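Local coordinates for protein alpha-glucosidase (PDB 5HQA) that hydrolyses alpha-glucosidic linkages as a calcium-containing, chloride-activated family 97 glycoside hydrolase, at residues Tyr23-Ser26 and Thr31-Asn34; Thr160-Ala165 and Phe172-Gln177. All blocks are in the same frame, centred on the assembly; numbering follows the deposited sequence.

Contact 1. Residues Tyr23-Ser26 and Thr31-Asn34; sequences YSIS and TVIN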
ATOM      1  N   TYR A  23      23.026   1.550  17.093  1.00 11.84           N
ATOM      2  CA  TYR A  23      23.513   1.079  15.807  1.00 11.36           C
ATOM      3  C   TYR A  23      23.771   2.286  14.913  1.00 13.81           C
ATOM      4  O   TYR A  23      23.238   3.376  15.134  1.00 12.32           O
ATOM      5  CB  TYR A  23      22.522   0.101  15.137  1.00 11.61           C
ATOM      6  CG  TYR A  23      21.314   0.805  14.573  1.00 11.28           C
ATOM      7  CD1 TYR A  23      20.261   1.183  15.399  1.00 11.59           C
ATOM      8  CD2 TYR A  23      21.246   1.129  13.224  1.00 10.24           C
ATOM      9  CE1 TYR A  23      19.160   1.861  14.889  1.00 10.24           C
ATOM     10  CE2 TYR A  23      20.157   1.803  12.707  1.00  9.89           C
ATOM     11  CZ  TYR A  23      19.119   2.164  13.541  1.00 11.13           C
ATOM     12  OH  TYR A  23      18.044   2.837  13.018  1.00 11.07           O
ATOM     13  N   SER A  24      24.620   2.081  13.910  1.00 12.63           N
ATOM     14  CA  SER A  24      24.851   3.062  12.856  1.00 14.00           C
ATOM     15  C   SER A  24      25.024   2.314  11.542  1.00 15.40           C
ATOM     16  O   SER A  24      25.287   1.110  11.525  1.00 13.84           O
ATOM     17  CB  SER A  24      26.079   3.944  13.149  1.00 13.07           C
ATOM     18  OG  SER A  24      27.261   3.161  13.149  1.00 19.17           O
ATOM     19  N   ILE A  25      24.852   3.024  10.430  1.00 11.01           N
ATOM     20  CA  ILE A  25      24.880   2.390   9.115  1.00 11.08           C
ATOM     21  C   ILE A  25      25.679   3.260   8.160  1.00 15.88           C
ATOM     22  O   ILE A  25      25.467   4.476   8.093  1.00 14.54           O
ATOM     23  CB  ILE A  25      23.463   2.169   8.551  1.00 11.81           C
ATOM     24  CG1 ILE A  25      22.602   1.357   9.531  1.00 12.16           C
ATOM     25  CG2 ILE A  25      23.534   1.497   7.167  1.00 10.81           C
ATOM     26  CD1 ILE A  25      21.186   1.157   9.053  1.00 11.85           C
ATOM     27  N   SER A  26      26.583   2.641   7.411  1.00 12.68           N
ATOM     28  CA  SER A  26      27.256   3.307   6.307  1.00 12.54           C
ATOM     29  C   SER A  26      26.833   2.689   4.979  1.00 14.19           C
ATOM     30  O   SER A  26      26.459   1.513   4.904  1.00 13.41           O
ATOM     31  CB  SER A  26      28.776   3.225   6.447  1.00 14.12           C
ATOM     32  OG  SER A  26      29.215   1.888   6.303  1.00 15.49           O
ATOM     33  N   THR A  31      28.963   7.230   6.308  1.00 13.94           N
ATOM     34  CA  THR A  31      27.896   7.088   7.292  1.00 12.52           C
ATOM     35  C   THR A  31      26.627   7.775   6.803  1.00 15.05           C
ATOM     36  O   THR A  31      26.647   8.961   6.464  1.00 14.97           O
ATOM     37  CB  THR A  31      28.328   7.695   8.629  1.00 13.58           C
ATOM     38  OG1 THR A  31      29.568   7.116   9.038  1.00 15.72           O
ATOM     39  CG2 THR A  31      27.274   7.441   9.705  1.00 12.38           C
ATOM     40  N   VAL A  32      25.520   7.033   6.761  1.00 12.54           N
ATOM     41  CA  VAL A  32      24.231   7.620   6.441  1.00 13.36           C
ATOM     42  C   VAL A  32      23.298   7.646   7.644  1.00 12.94           C
ATOM     43  O   VAL A  32      22.454   8.545   7.734  1.00 13.02           O
ATOM     44  CB  VAL A  32      23.560   6.914   5.240  1.00 13.20           C
ATOM     45  CG1 VAL A  32      24.361   7.178   3.984  1.00 14.35           C
ATOM     46  CG2 VAL A  32      23.443   5.414   5.468  1.00 12.36           C
ATOM     47  N   ILE A  33      23.449   6.713   8.582  1.00 11.41           N
ATOM     48  CA  ILE A  33      22.705   6.699   9.836  1.00 10.84           C
ATOM     49  C   ILE A  33      23.728   6.762  10.966  1.00 13.90           C
ATOM     50  O   ILE A  33      24.557   5.853  11.112  1.00 13.28           O
ATOM     51  CB  ILE A  33      21.814   5.448   9.965  1.00 12.74           C
ATOM     52  CG1 ILE A  33      20.766   5.391   8.836  1.00 11.24           C
ATOM     53  CG2 ILE A  33      21.143   5.387  11.350  1.00 11.42           C
ATOM     54  CD1 ILE A  33      19.732   6.496   8.886  1.00 11.52           C
ATOM     55  N   ASN A  34      23.694   7.850  11.740  1.00 10.73           N
ATOM     56  CA  ASN A  34      24.585   8.015  12.876  1.00 10.84           C
ATOM     57  C   ASN A  34      24.125   7.123  14.024  1.00 11.70           C
ATOM     58  O   ASN A  34      23.077   6.479  13.953  1.00 13.09           O
ATOM     59  CB  ASN A  34      24.613   9.477  13.313  1.00 12.36           C
ATOM     60  CG  ASN A  34      25.347  10.373  12.327  1.00 15.68           C
ATOM     61  OD1 ASN A  34      26.257   9.934  11.630  1.00 15.44           O
ATOM     62  ND2 ASN A  34      24.958  11.637  12.277  1.00 14.26           N
TER
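A classic beta bulge interrupts the antiparallel hairpin of strands 22-27 and 30-42, with Val32 and Ile33 together facing Ile25. The carbonyl oxygen of Ile25 takes two N-H groups in its own plane. Val32 N lies 2.9 Å from Ile25 O. Ile33 N lies 3.1 Å from Ile25 O, with its N-H pointing straight at the oxygen (180°). In return Ile25 N donates to Ile33 O at 2.9 Å, so Ile25 and Ile33 form a hydrogen-bonded pair, while the extra residue shifts the register by one before Ser26 meets Thr31. Ile25 and Ile33 lie side by side and point the same way, CB to CB at 3.9 Å; beta-branched isoleucine suits both extended backbone and greasy interior. Ile33 turns CG1 beside its backbone N (chi1 -61°), which leaves CG2 anti to that N, and this methyl meets CE2 of Tyr23 obliquely at 4.0 Å. On the Ser26 and Thr31 face, small polar side chains fit a partly solvent-lined surface. Tyr23 OH is hydrogen-bonded to the carbonyl oxygen of Glu131, giving the buried ring a polar anchor. Strand 10-15 flanks 22-27 on its other edge, strand 122-134 pairs with 30-42, and Ile231 and Ile233 of strand 224-234 pack against Ile25.

Contact 2. Residues Thr160-Ala165 and Phe172-Gln177; sequences TPLNDA and FTFKNQ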
ATOM      1  N   THR A 160      10.051  18.965   1.571  1.00  9.85           N
ATOM      2  CA  THR A 160      10.690  19.929   2.471  1.00 10.25           C
ATOM      3  C   THR A 160      12.114  19.502   2.797  1.00 13.10           C
ATOM      4  O   THR A 160      12.482  18.341   2.561  1.00 12.92           O
ATOM      5  CB  THR A 160       9.935  20.060   3.802  1.00 11.07           C
ATOM      6  OG1 THR A 160      10.199  18.900   4.604  1.00 11.31           O
ATOM      7  CG2 THR A 160       8.427  20.191   3.603  1.00 11.69           C
ATOM      8  N   PRO A 161      12.933  20.397   3.357  1.00 13.54           N
ATOM      9  CA  PRO A 161      14.143  19.949   4.069  1.00 10.71           C
ATOM     10  C   PRO A 161      13.798  18.886   5.102  1.00 10.56           C
ATOM     11  O   PRO A 161      12.750  18.945   5.749  1.00 10.95           O
ATOM     12  CB  PRO A 161      14.651  21.228   4.736  1.00 10.31           C
ATOM     13  CG  PRO A 161      14.161  22.338   3.812  1.00 13.40           C
ATOM     14  CD  PRO A 161      12.820  21.869   3.309  1.00 12.81           C
ATOM     15  N   LEU A 162      14.691  17.902   5.258  1.00  9.99           N
ATOM     16  CA  LEU A 162      14.421  16.811   6.198  1.00 10.51           C
ATOM     17  C   LEU A 162      14.165  17.330   7.617  1.00 12.12           C
ATOM     18  O   LEU A 162      13.344  16.764   8.350  1.00 11.32           O
ATOM     19  CB  LEU A 162      15.588  15.822   6.193  1.00  8.91           C
ATOM     20  CG  LEU A 162      15.502  14.602   7.113  1.00 10.89           C
ATOM     21  CD1 LEU A 162      14.305  13.730   6.767  1.00 11.19           C
ATOM     22  CD2 LEU A 162      16.795  13.788   6.999  1.00 10.87           C
ATOM     23  N   ASN A 163      14.833  18.417   8.015  1.00 10.26           N
ATOM     24  CA  ASN A 163      14.666  18.905   9.374  1.00 11.42           C
ATOM     25  C   ASN A 163      13.287  19.500   9.631  1.00 13.03           C
ATOM     26  O   ASN A 163      12.973  19.782  10.792  1.00 13.67           O
ATOM     27  CB  ASN A 163      15.741  19.936   9.697  1.00 11.42           C
ATOM     28  CG  ASN A 163      17.088  19.300   9.964  1.00 15.19           C
ATOM     29  OD1 ASN A 163      17.181  18.104  10.237  1.00 17.47           O
ATOM     30  ND2 ASN A 163      18.135  20.096   9.886  1.00 14.51           N
ATOM     31  N   ASP A 164      12.459  19.684   8.599  1.00 10.15           N
ATOM     32  CA  ASP A 164      11.101  20.189   8.788  1.00 10.57           C
ATOM     33  C   ASP A 164      10.061  19.085   8.933  1.00 13.60           C
ATOM     34  O   ASP A 164       8.881  19.398   9.135  1.00 15.02           O
ATOM     35  CB  ASP A 164      10.687  21.088   7.623  1.00 12.16           C
ATOM     36  CG  ASP A 164      11.567  22.301   7.486  1.00 21.41           C
ATOM     37  OD1 ASP A 164      11.551  22.910   6.399  1.00 25.07           O
ATOM     38  OD2 ASP A 164      12.280  22.634   8.453  1.00 23.63           O
ATOM     39  N   ALA A 165      10.453  17.814   8.810  1.00 11.54           N
ATOM     40  CA  ALA A 165       9.516  16.687   8.894  1.00 11.01           C
ATOM     41  C   ALA A 165       9.376  16.309  10.363  1.00 13.46           C
ATOM     42  O   ALA A 165      10.129  15.486  10.882  1.00 13.59           O
ATOM     43  CB  ALA A 165      10.009  15.510   8.058  1.00  8.65           C
ATOM     44  N   PHE A 172       8.689   6.469   4.974  1.00 10.56           N
ATOM     45  CA  PHE A 172       9.202   7.829   5.083  1.00  9.74           C
ATOM     46  C   PHE A 172      10.460   7.891   4.229  1.00 12.30           C
ATOM     47  O   PHE A 172      11.481   7.290   4.585  1.00 11.07           O
ATOM     48  CB  PHE A 172       9.493   8.171   6.541  1.00  7.97           C
ATOM     49  CG  PHE A 172      10.152   9.505   6.731  1.00 10.43           C
ATOM     50  CD1 PHE A 172       9.587  10.657   6.192  1.00  9.59           C
ATOM     51  CD2 PHE A 172      11.318   9.619   7.479  1.00 12.95           C
ATOM     52  CE1 PHE A 172      10.187  11.902   6.387  1.00 11.80           C
ATOM     53  CE2 PHE A 172      11.926  10.860   7.676  1.00 13.88           C
ATOM     54  CZ  PHE A 172      11.356  12.001   7.130  1.00 12.84           C
ATOM     55  N   THR A 173      10.383   8.609   3.105  1.00 10.03           N
ATOM     56  CA  THR A 173      11.410   8.591   2.068  1.00  8.70           C
ATOM     57  C   THR A 173      12.110   9.939   1.970  1.00 10.75           C
ATOM     58  O   THR A 173      11.464  10.991   1.978  1.00 10.16           O
ATOM     59  CB  THR A 173      10.778   8.231   0.721  1.00  8.27           C
ATOM     60  OG1 THR A 173      10.205   6.924   0.822  1.00 10.09           O
ATOM     61  CG2 THR A 173      11.816   8.251  -0.402  1.00  8.73           C
ATOM     62  N   PHE A 174      13.434   9.907   1.854  1.00 10.58           N
ATOM     63  CA  PHE A 174      14.199  11.136   1.721  1.00  8.67           C
ATOM     64  C   PHE A 174      15.493  10.823   0.975  1.00 12.81           C
ATOM     65  O   PHE A 174      15.827   9.661   0.728  1.00 11.81           O
ATOM     66  CB  PHE A 174      14.463  11.766   3.101  1.00  8.58           C
ATOM     67  CG  PHE A 174      15.196  10.851   4.056  1.00 12.35           C
ATOM     68  CD1 PHE A 174      14.492   9.957   4.860  1.00 14.97           C
ATOM     69  CD2 PHE A 174      16.579  10.890   4.147  1.00 13.54           C
ATOM     70  CE1 PHE A 174      15.169   9.119   5.739  1.00 15.77           C
ATOM     71  CE2 PHE A 174      17.257  10.055   5.017  1.00 15.42           C
ATOM     72  CZ  PHE A 174      16.553   9.174   5.809  1.00 13.35           C
ATOM     73  N   LYS A 175      16.215  11.874   0.589  1.00 11.69           N
ATOM     74  CA  LYS A 175      17.533  11.698  -0.006  1.00 12.85           C
ATOM     75  C   LYS A 175      18.516  12.618   0.698  1.00 14.36           C
ATOM     76  O   LYS A 175      18.150  13.699   1.167  1.00 13.08           O
ATOM     77  CB  LYS A 175      17.542  11.982  -1.517  1.00 12.50           C
ATOM     78  CG  LYS A 175      17.252  13.417  -1.880  1.00 16.32           C
ATOM     79  CD  LYS A 175      17.472  13.662  -3.373  1.00 19.62           C
ATOM     80  CE  LYS A 175      17.171  15.114  -3.724  1.00 24.84           C
ATOM     81  NZ  LYS A 175      17.340  15.394  -5.181  1.00 28.49           N
ATOM     82  N   ASN A 176      19.769  12.181   0.786  1.00 13.92           N
ATOM     83  CA  ASN A 176      20.773  13.066   1.351  1.00 12.79           C
ATOM     84  C   ASN A 176      21.461  13.821   0.215  1.00 16.53           C
ATOM     85  O   ASN A 176      21.142  13.649  -0.967  1.00 17.28           O
ATOM     86  CB  ASN A 176      21.741  12.298   2.267  1.00 15.80           C
ATOM     87  CG  ASN A 176      22.665  11.333   1.529  1.00 19.59           C
ATOM     88  OD1 ASN A 176      22.871  11.428   0.322  1.00 18.87           O
ATOM     89  ND2 ASN A 176      23.258  10.403   2.285  1.00 18.52           N
ATOM     90  N   GLN A 177      22.398  14.699   0.573  1.00 18.53           N
ATOM     91  CA  GLN A 177      22.976  15.572  -0.437  1.00 23.09           C
ATOM     92  C   GLN A 177      23.827  14.805  -1.440  1.00 24.04           C
ATOM     93  O   GLN A 177      23.975  15.262  -2.578  1.00 25.87           O
ATOM     94  CB  GLN A 177      23.801  16.670   0.223  1.00 29.88           C
ATOM     95  CG  GLN A 177      23.967  17.893  -0.662  1.00 41.46           C
ATOM     96  CD  GLN A 177      24.786  18.980   0.002  1.00 53.09           C
ATOM     97  OE1 GLN A 177      25.827  18.705   0.612  1.00 56.58           O
ATOM     98  NE2 GLN A 177      24.311  20.224  -0.094  1.00 55.12           N
TER
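Leu162 sets its two methyls against two aromatic rings of strand 172-175. CD2 stands over one face of the Phe174 ring, 4.0 Å above the plane and offset toward the rim, while CD1 lies 4.1 Å from CG of Phe174. The same CD1 comes obliquely to the end of the other ring, 3.4 Å from CZ of Phe172, a close approach for two carbons. Leu162 has CG trans to its backbone N (chi1 -180°), which puts the fork within contact of both rings, where a branched aliphatic can serve the two at once. Ala165 adds its CB at 3.9 Å from CZ of Phe172; its single methyl rests beside the ring at an ordinary packing distance. An alanine in place of Phe172 would remove the ring and would probably leave CD1 of Leu162 and CB of Ala165 without their aromatic partner, opening a gap between them and the strand. The turn carrying Leu162 is a short 3-10 segment, in which Asp164 N bonds to Pro161 O at 3.0 Å. Thr160 OG1, itself hydrogen-bonded to Trp144 NE1, donates to Pro161 O at 2.8 Å from above the carbonyl plane, on the opposite face from Asp164 N. Gln199 NE2 bonds to the carbonyls of Leu162 and Ala165, and Phe205 meets the Phe172 ring. Strand 141-144 lies between 158-161 and 172-175. The turn after edge strand 158-161 thus packs on phenylalanines two strands away, consistent with the antiparallel beta sandwich of the galactose mutarotase-like clan.

From the N terminus, strand 22-27 turns back almost at once into 30-42, and contact 1 closes this short hairpin with four residues between its segments. The chain then builds strands of both large antiparallel sheets before it reaches residues 160-165, where contact 2 closes a second local loop, six residues long, onto 172-177. The two closures follow one another in series and neither nests nor crosses. Contact 1 belongs to one of the two large antiparallel sheets and contact 2 to the other, both within the N-terminal family 97 region. Their centres lie about 16 Å apart, yet they touch where Val32 CG1 packs 3.8 Å from Asn176 ND2, joining the bulged hairpin to the loop just after strand 172-175.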